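Local coordinates for protein saframycin Mx1 synthetase B (Legionella pneumophila subsp. pneumophila, PDB 3KXW) that is an AMP-binding protein of the adenylate-forming (ANL) superfamily, known as a fatty acid AMP ligase, here holding 5'-O-[(S)-(dodecanoyloxy)(hydroxy)phosphoryl]adenosine, at residues Leu104-Ala107 and Gln108-Thr112; Ile392-Asp395 and Phe396-Gly400; Glu418-Arg421 and His422-Gly426. All coordinates share one frame; numbering follows the deposited sequence.

Three short local contacts follow one another along the chain, and none touches another. Interaction 1 lies within helix 101-114 and interaction 3 spans helix 417-424 and the loop that follows, whereas interaction 2 is a beta turn in the loop that joins strand 382-386 to strand 400-405. The side chains of Lys106, Val399 and Phe424 are about 10, 12 and 10 Å from the bound 5'-O-[(S)-(dodecanoyloxy)(hydroxy)phosphoryl]adenosine, so these side chains do not touch the ligand. The centres of interactions 1 and 2 are 39 Å apart. The centre of interaction 3 lies 23 Å and 21 Å from those of interactions 1 and 2, with nearest atoms about 13 and 10 Å apart.

Interaction 1 of 3, residues Leu104-Ala107 and Gln108-Thr112; sequences LDKA and QRIVT
Asp105 OD2 lies at the edge of the Arg109 guanidinium, in its plane, and takes a nearly straight hydrogen bond of 2.8 Å from Arg109 NE. NE approaches the syn side of OD2 from 28° out of the carboxylate plane, and the two planes are turned 63° apart. The second bond, Arg109 NH2 to Asp105 OD1 at 3.1 Å, is weak. An extended run from CG to NE, with CG anti to the carbonyl carbon (chi1 -67°), sends the arginine back along the helix. Lys102 NZ makes a salt bridge to the same OD2, so the negative charge is probably shared between two cations. Asp105 and Arg109 form an i to i+4 salt bridge on helix 101-114, another flank of which packs on strand 91-95 of a mixed sheet: Ala107, small enough for close approach, meets Ile95, and Ile110 meets Val93 and Ile95. One turn apart, Lys106 and Ile110 run side by side, Lys106 CG lying 4.0 Å from Ile110 CD1; the lysine's aliphatic part is an apolar neighbour while its NZ bonds Gln534. Gln108 O is gripped twice, by Thr112 N and, at 2.9 Å, by Thr112 OG1, from opposite faces of its plane.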
loop_
_atom_site.group_PDB
_atom_site.type_symbol
_atom_site.label_atom_id
_atom_site.label_comp_id
_atom_site.label_asym_id
_atom_site.label_seq_id
_atom_site.Cartn_x
_atom_site.Cartn_y
_atom_site.Cartn_z
ATOM N N LEU A 104 -4.751 11.515 -13.140
ATOM C CA LEU A 104 -4.250 11.772 -14.494
ATOM C C LEU A 104 -2.998 12.642 -14.466
ATOM O O LEU A 104 -2.042 12.417 -15.218
ATOM C CB LEU A 104 -5.331 12.416 -15.356
ATOM C CG LEU A 104 -4.868 12.868 -16.750
ATOM C CD1 LEU A 104 -4.380 11.694 -17.577
ATOM C CD2 LEU A 104 -6.026 13.580 -17.445
ATOM N N ASP A 105 -3.008 13.627 -13.579
ATOM C CA ASP A 105 -1.824 14.422 -13.311
ATOM C C ASP A 105 -0.661 13.524 -12.856
ATOM O O ASP A 105 0.470 13.679 -13.310
ATOM C CB ASP A 105 -2.147 15.451 -12.221
ATOM C CG ASP A 105 -0.924 16.179 -11.741
ATOM O OD1 ASP A 105 -0.443 17.056 -12.483
ATOM O OD2 ASP A 105 -0.441 15.866 -10.625
ATOM N N LYS A 106 -0.942 12.597 -11.945
ATOM C CA LYS A 106 0.088 11.683 -11.459
ATOM C C LYS A 106 0.636 10.837 -12.613
ATOM O O LYS A 106 1.846 10.666 -12.756
ATOM C CB LYS A 106 -0.458 10.799 -10.323
ATOM C CG LYS A 106 0.446 9.621 -9.960
ATOM C CD LYS A 106 0.377 9.254 -8.491
ATOM C CE LYS A 106 -0.899 8.525 -8.135
ATOM N NZ LYS A 106 -0.730 7.898 -6.794
ATOM N N ALA A 107 -0.262 10.315 -13.442
ATOM C CA ALA A 107 0.163 9.533 -14.604
ATOM C C ALA A 107 1.064 10.352 -15.527
ATOM O O ALA A 107 2.088 9.870 -15.985
ATOM C CB ALA A 107 -1.059 8.980 -15.371
ATOM N N GLN A 108 0.687 11.593 -15.816
ATOM C CA GLN A 108 1.517 12.422 -16.679
ATOM C C GLN A 108 2.903 12.670 -16.076
ATOM O O GLN A 108 3.910 12.691 -16.786
ATOM C CB GLN A 108 0.832 13.769 -16.963
ATOM C CG GLN A 108 1.751 14.763 -17.669
ATOM C CD GLN A 108 2.059 14.338 -19.093
ATOM O OE1 GLN A 108 3.183 13.936 -19.419
ATOM N NE2 GLN A 108 1.053 14.394 -19.943
ATOM N N ARG A 109 2.965 12.892 -14.766
ATOM C CA ARG A 109 4.266 13.120 -14.136
ATOM C C ARG A 109 5.118 11.856 -14.183
ATOM O O ARG A 109 6.324 11.933 -14.317
ATOM C CB ARG A 109 4.120 13.621 -12.692
ATOM C CG ARG A 109 3.515 15.011 -12.568
ATOM C CD ARG A 109 3.082 15.319 -11.130
ATOM N NE ARG A 109 2.211 16.491 -11.127
ATOM C CZ ARG A 109 2.662 17.736 -11.212
ATOM N NH1 ARG A 109 3.968 17.963 -11.255
ATOM N NH2 ARG A 109 1.813 18.758 -11.237
ATOM N N ILE A 110 4.478 10.697 -14.085
ATOM C CA ILE A 110 5.195 9.426 -14.160
ATOM C C ILE A 110 5.700 9.163 -15.585
ATOM O O ILE A 110 6.839 8.735 -15.798
ATOM C CB ILE A 110 4.333 8.278 -13.617
ATOM C CG1 ILE A 110 4.309 8.352 -12.091
ATOM C CG2 ILE A 110 4.868 6.923 -14.075
ATOM C CD1 ILE A 110 3.373 7.343 -11.418
ATOM N N VAL A 111 4.869 9.464 -16.570
ATOM C CA VAL A 111 5.321 9.363 -17.952
ATOM C C VAL A 111 6.514 10.275 -18.239
ATOM O O VAL A 111 7.470 9.869 -18.877
ATOM C CB VAL A 111 4.163 9.616 -18.959
ATOM C CG1 VAL A 111 4.704 9.775 -20.415
ATOM C CG2 VAL A 111 3.156 8.489 -18.867
ATOM N N THR A 112 6.463 11.507 -17.758
ATOM C CA THR A 112 7.562 12.429 -18.015
ATOM C C THR A 112 8.864 11.943 -17.369
ATOM O O THR A 112 9.931 12.062 -17.949
ATOM C CB THR A 112 7.201 13.820 -17.516
ATOM O OG1 THR A 112 5.992 14.244 -18.180
ATOM C CG2 THR A 112 8.345 14.824 -17.796
#

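Interaction 2 of 3, residues Ile392-Asp395 and Phe396-Gly400; sequences IPCD and FDQVG
Asp395 O is held by two donors: a water gives it a hydrogen bond of 2.8 Å, and Gln398 N adds a weak, bent one at 3.1 Å. The same water also donates to Gln398 O, at 2.7 Å, so it ties together the carbonyls of the first and last residues of the turn. Gln398 closes the loop a second time with its side chain. Its OE1 accepts the backbone N-H of Asp395 at 2.9 Å, with the donor in the plane of the amide carbonyl and on a lone pair. The glutamine reaches this N-H because CG stands anti to its own backbone N (chi1 -177°) and the chain stays extended beyond CG, lying back across the start of the turn. A glutamine suits the place, since it combines a long aliphatic stem with a neutral acceptor. On its way the stem passes Cys394, with Gln398 CG 3.9 Å from Cys394 CB, while Cys394 SG rests 3.7 Å from Gly400 CA. Gly400, without a side chain, lets its backbone come close to the sulfur. The carboxylate of Asp395 leads elsewhere, to a salt bridge between OD2 and Arg359, and Asp397 OD1 bonds His447; these two acids tie the turn to Arg359 and to the end of strand 442-447. The Phe396 side chain touches Leu446 of the same strand. The four residues Asp395 to Gln398 form a type II beta turn, in which Asp397 takes the positive phi (60°) expected of the third position, and the turn lies in the connection that leads into strand 400-405 of an antiparallel sheet.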
loop_
_atom_site.group_PDB
_atom_site.type_symbol
_atom_site.label_atom_id
_atom_site.label_comp_id
_atom_site.label_asym_id
_atom_site.label_seq_id
_atom_site.Cartn_x
_atom_site.Cartn_y
_atom_site.Cartn_z
ATOM N N ILE A 392 25.173 10.351 14.523
ATOM C CA ILE A 392 25.714 9.461 15.533
ATOM C C ILE A 392 24.669 8.418 15.950
ATOM O O ILE A 392 23.509 8.754 16.166
ATOM C CB ILE A 392 26.167 10.279 16.742
ATOM C CG1 ILE A 392 27.240 11.297 16.312
ATOM C CG2 ILE A 392 26.671 9.362 17.859
ATOM C CD1 ILE A 392 27.505 12.372 17.361
ATOM N N PRO A 393 25.078 7.151 16.072
ATOM C CA PRO A 393 24.135 6.095 16.460
ATOM C C PRO A 393 23.431 6.391 17.772
ATOM O O PRO A 393 24.018 6.958 18.705
ATOM C CB PRO A 393 25.021 4.859 16.608
ATOM C CG PRO A 393 26.186 5.129 15.705
ATOM C CD PRO A 393 26.419 6.619 15.796
ATOM N N CYS A 394 22.160 6.020 17.843
ATOM C CA CYS A 394 21.391 6.218 19.064
ATOM C C CYS A 394 21.541 4.999 19.958
ATOM O O CYS A 394 21.730 3.908 19.466
ATOM C CB CYS A 394 19.911 6.380 18.727
ATOM S SG CYS A 394 19.537 7.890 17.875
ATOM N N ASP A 395 21.445 5.200 21.271
ATOM C CA ASP A 395 21.319 4.099 22.211
ATOM C C ASP A 395 19.977 3.372 22.015
ATOM O O ASP A 395 19.047 3.915 21.413
ATOM C CB ASP A 395 21.348 4.637 23.653
ATOM C CG ASP A 395 22.722 5.131 24.089
ATOM O OD1 ASP A 395 23.748 4.808 23.450
ATOM O OD2 ASP A 395 22.776 5.838 25.116
ATOM N N PHE A 396 19.866 2.155 22.537
ATOM C CA PHE A 396 18.549 1.522 22.643
ATOM C C PHE A 396 17.646 2.418 23.501
ATOM O O PHE A 396 18.130 3.135 24.386
ATOM C CB PHE A 396 18.636 0.115 23.249
ATOM C CG PHE A 396 19.475 -0.855 22.454
ATOM C CD1 PHE A 396 19.509 -0.807 21.063
ATOM C CD2 PHE A 396 20.186 -1.849 23.100
ATOM C CE1 PHE A 396 20.261 -1.709 20.342
ATOM C CE2 PHE A 396 20.945 -2.763 22.383
ATOM C CZ PHE A 396 20.986 -2.693 21.001
ATOM N N ASP A 397 16.345 2.394 23.234
ATOM C CA ASP A 397 15.391 3.281 23.899
ATOM C C ASP A 397 15.714 4.741 23.646
ATOM O O ASP A 397 15.354 5.619 24.431
ATOM C CB ASP A 397 15.322 2.998 25.410
ATOM C CG ASP A 397 14.836 1.611 25.705
ATOM O OD1 ASP A 397 14.164 1.020 24.837
ATOM O OD2 ASP A 397 15.104 1.099 26.795
ATOM N N GLN A 398 16.394 5.004 22.535
ATOM C CA GLN A 398 16.624 6.386 22.108
ATOM C C GLN A 398 16.141 6.578 20.677
ATOM O O GLN A 398 16.476 5.794 19.788
ATOM C CB GLN A 398 18.099 6.763 22.211
ATOM C CG GLN A 398 18.375 8.227 21.830
ATOM C CD GLN A 398 19.785 8.645 22.178
ATOM O OE1 GLN A 398 20.731 7.897 21.968
ATOM N NE2 GLN A 398 19.928 9.843 22.731
ATOM N N VAL A 399 15.350 7.621 20.470
ATOM C CA VAL A 399 14.681 7.836 19.200
ATOM C C VAL A 399 15.592 8.513 18.183
ATOM O O VAL A 399 16.170 9.563 18.444
ATOM C CB VAL A 399 13.384 8.677 19.365
ATOM C CG1 VAL A 399 12.751 8.940 18.009
ATOM C CG2 VAL A 399 12.397 7.965 20.289
ATOM N N GLY A 400 15.702 7.901 17.004
ATOM C CA GLY A 400 16.469 8.482 15.921
ATOM C C GLY A 400 15.860 8.039 14.607
ATOM O O GLY A 400 14.774 7.454 14.587
HETATM O O HOH W 1 16.891 3.100 19.744
#

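Interaction 3 of 3, residues Glu418-Arg421 and His422-Gly426; sequences EETR and HAFAG
Glu418 and His422 are joined by an i to i+4 backbone bond in helix 417-424, a short helix of this adenylate-forming (ANL) superfamily protein that runs out into a loop. His422 N gives this bond to Glu418 O at 3.0 Å, and Phe424 N does the same to Thr420 O at 2.9 Å. Between them the regular pattern weakens: Ala423 N divides itself between Glu419 O and Thr420 O in two weak bonds, so Thr420 O receives two N-H groups. Ala423 and Gly426 have backbone bonds to Arg439 and Tyr437, which join this region to another part of the chain.

Among the charged and polar side chains, Glu419 and His422 lie side by side and point the same way, their planes 26° apart, yet Glu419 OE2 stays 4.8 Å from His422 ND1. The carboxylate has a cation elsewhere, in the salt bridge of OE1 with Lys183. Thr420 OG1 hydrogen-bonds Tyr413 N and Gln416 O, a short hydroxyl able both to accept and to donate.

Apolar packing falls to the other branch of Thr420, whose CG2 sits 4.1 Å from Phe424 CD2 as the two side chains cross. The phenyl group also packs edge-to-face with Tyr413. Chi1 of -68° puts the Phe424 ring beside its backbone N; the ring edge meets Thr420 O, which lies in the ring plane 3.6 Å from Phe424 CD2.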
loop_
_atom_site.group_PDB
_atom_site.type_symbol
_atom_site.label_atom_id
_atom_site.label_comp_id
_atom_site.label_asym_id
_atom_site.label_seq_id
_atom_site.Cartn_x
_atom_site.Cartn_y
_atom_site.Cartn_z
ATOM N N GLU A 418 19.777 13.776 -7.195
ATOM C CA GLU A 418 19.941 14.462 -5.911
ATOM C C GLU A 418 19.091 13.821 -4.822
ATOM O O GLU A 418 19.546 13.651 -3.710
ATOM C CB GLU A 418 19.550 15.944 -6.027
ATOM C CG GLU A 418 20.367 16.737 -7.043
ATOM C CD GLU A 418 19.748 16.781 -8.449
ATOM O OE1 GLU A 418 18.840 15.981 -8.765
ATOM O OE2 GLU A 418 20.172 17.652 -9.242
ATOM N N GLU A 419 17.834 13.516 -5.139
ATOM C CA GLU A 419 16.964 12.855 -4.171
ATOM C C GLU A 419 17.536 11.479 -3.821
ATOM O O GLU A 419 17.413 11.030 -2.674
ATOM C CB GLU A 419 15.540 12.736 -4.717
ATOM C CG GLU A 419 14.717 13.983 -4.506
ATOM C CD GLU A 419 14.556 14.292 -3.032
ATOM O OE1 GLU A 419 13.731 13.640 -2.367
ATOM O OE2 GLU A 419 15.276 15.179 -2.537
ATOM N N THR A 420 18.174 10.823 -4.794
ATOM C CA THR A 420 18.778 9.497 -4.581
ATOM C C THR A 420 19.945 9.572 -3.597
ATOM O O THR A 420 20.066 8.742 -2.696
ATOM C CB THR A 420 19.239 8.834 -5.921
ATOM O OG1 THR A 420 18.093 8.474 -6.701
ATOM C CG2 THR A 420 20.101 7.585 -5.679
ATOM N N ARG A 421 20.795 10.584 -3.754
ATOM C CA ARG A 421 21.873 10.789 -2.799
ATOM C C ARG A 421 21.342 11.137 -1.396
ATOM O O ARG A 421 21.907 10.708 -0.396
ATOM C CB ARG A 421 22.809 11.902 -3.262
ATOM C CG ARG A 421 23.541 12.484 -2.074
ATOM C CD ARG A 421 24.811 13.149 -2.465
ATOM N NE ARG A 421 25.918 12.206 -2.576
ATOM C CZ ARG A 421 27.184 12.546 -2.363
ATOM N NH1 ARG A 421 28.154 11.646 -2.489
ATOM N NH2 ARG A 421 27.473 13.800 -2.025
ATOM N N HIS A 422 20.269 11.917 -1.355
ATOM C CA HIS A 422 19.566 12.321 -0.122
ATOM C C HIS A 422 19.060 11.126 0.699
ATOM O O HIS A 422 19.018 11.191 1.927
ATOM C CB HIS A 422 18.396 13.248 -0.496
ATOM C CG HIS A 422 17.677 13.856 0.676
ATOM N ND1 HIS A 422 18.100 15.016 1.296
ATOM C CD2 HIS A 422 16.546 13.477 1.321
ATOM C CE1 HIS A 422 17.280 15.305 2.293
ATOM N NE2 HIS A 422 16.325 14.390 2.328
ATOM N N ALA A 423 18.711 10.028 0.036
ATOM C CA ALA A 423 18.071 8.912 0.733
ATOM C C ALA A 423 18.893 7.628 0.810
ATOM O O ALA A 423 18.783 6.871 1.781
ATOM C CB ALA A 423 16.691 8.616 0.090
ATOM N N PHE A 424 19.673 7.348 -0.227
ATOM C CA PHE A 424 20.364 6.075 -0.336
ATOM C C PHE A 424 21.869 6.138 -0.006
ATOM O O PHE A 424 22.597 5.154 -0.218
ATOM C CB PHE A 424 20.188 5.491 -1.742
ATOM C CG PHE A 424 18.779 5.053 -2.057
ATOM C CD1 PHE A 424 18.370 3.752 -1.801
ATOM C CD2 PHE A 424 17.865 5.944 -2.617
ATOM C CE1 PHE A 424 17.073 3.337 -2.096
ATOM C CE2 PHE A 424 16.563 5.544 -2.926
ATOM C CZ PHE A 424 16.165 4.231 -2.657
ATOM N N ALA A 425 22.336 7.270 0.498
ATOM C CA ALA A 425 23.768 7.406 0.778
ATOM C C ALA A 425 24.057 7.776 2.231
ATOM O O ALA A 425 24.960 8.558 2.510
ATOM C CB ALA A 425 24.415 8.436 -0.173
ATOM N N GLY A 426 23.278 7.232 3.158
ATOM C CA GLY A 426 23.472 7.535 4.562
ATOM C C GLY A 426 24.801 7.007 5.087
ATOM O O GLY A 426 25.126 5.853 4.888
#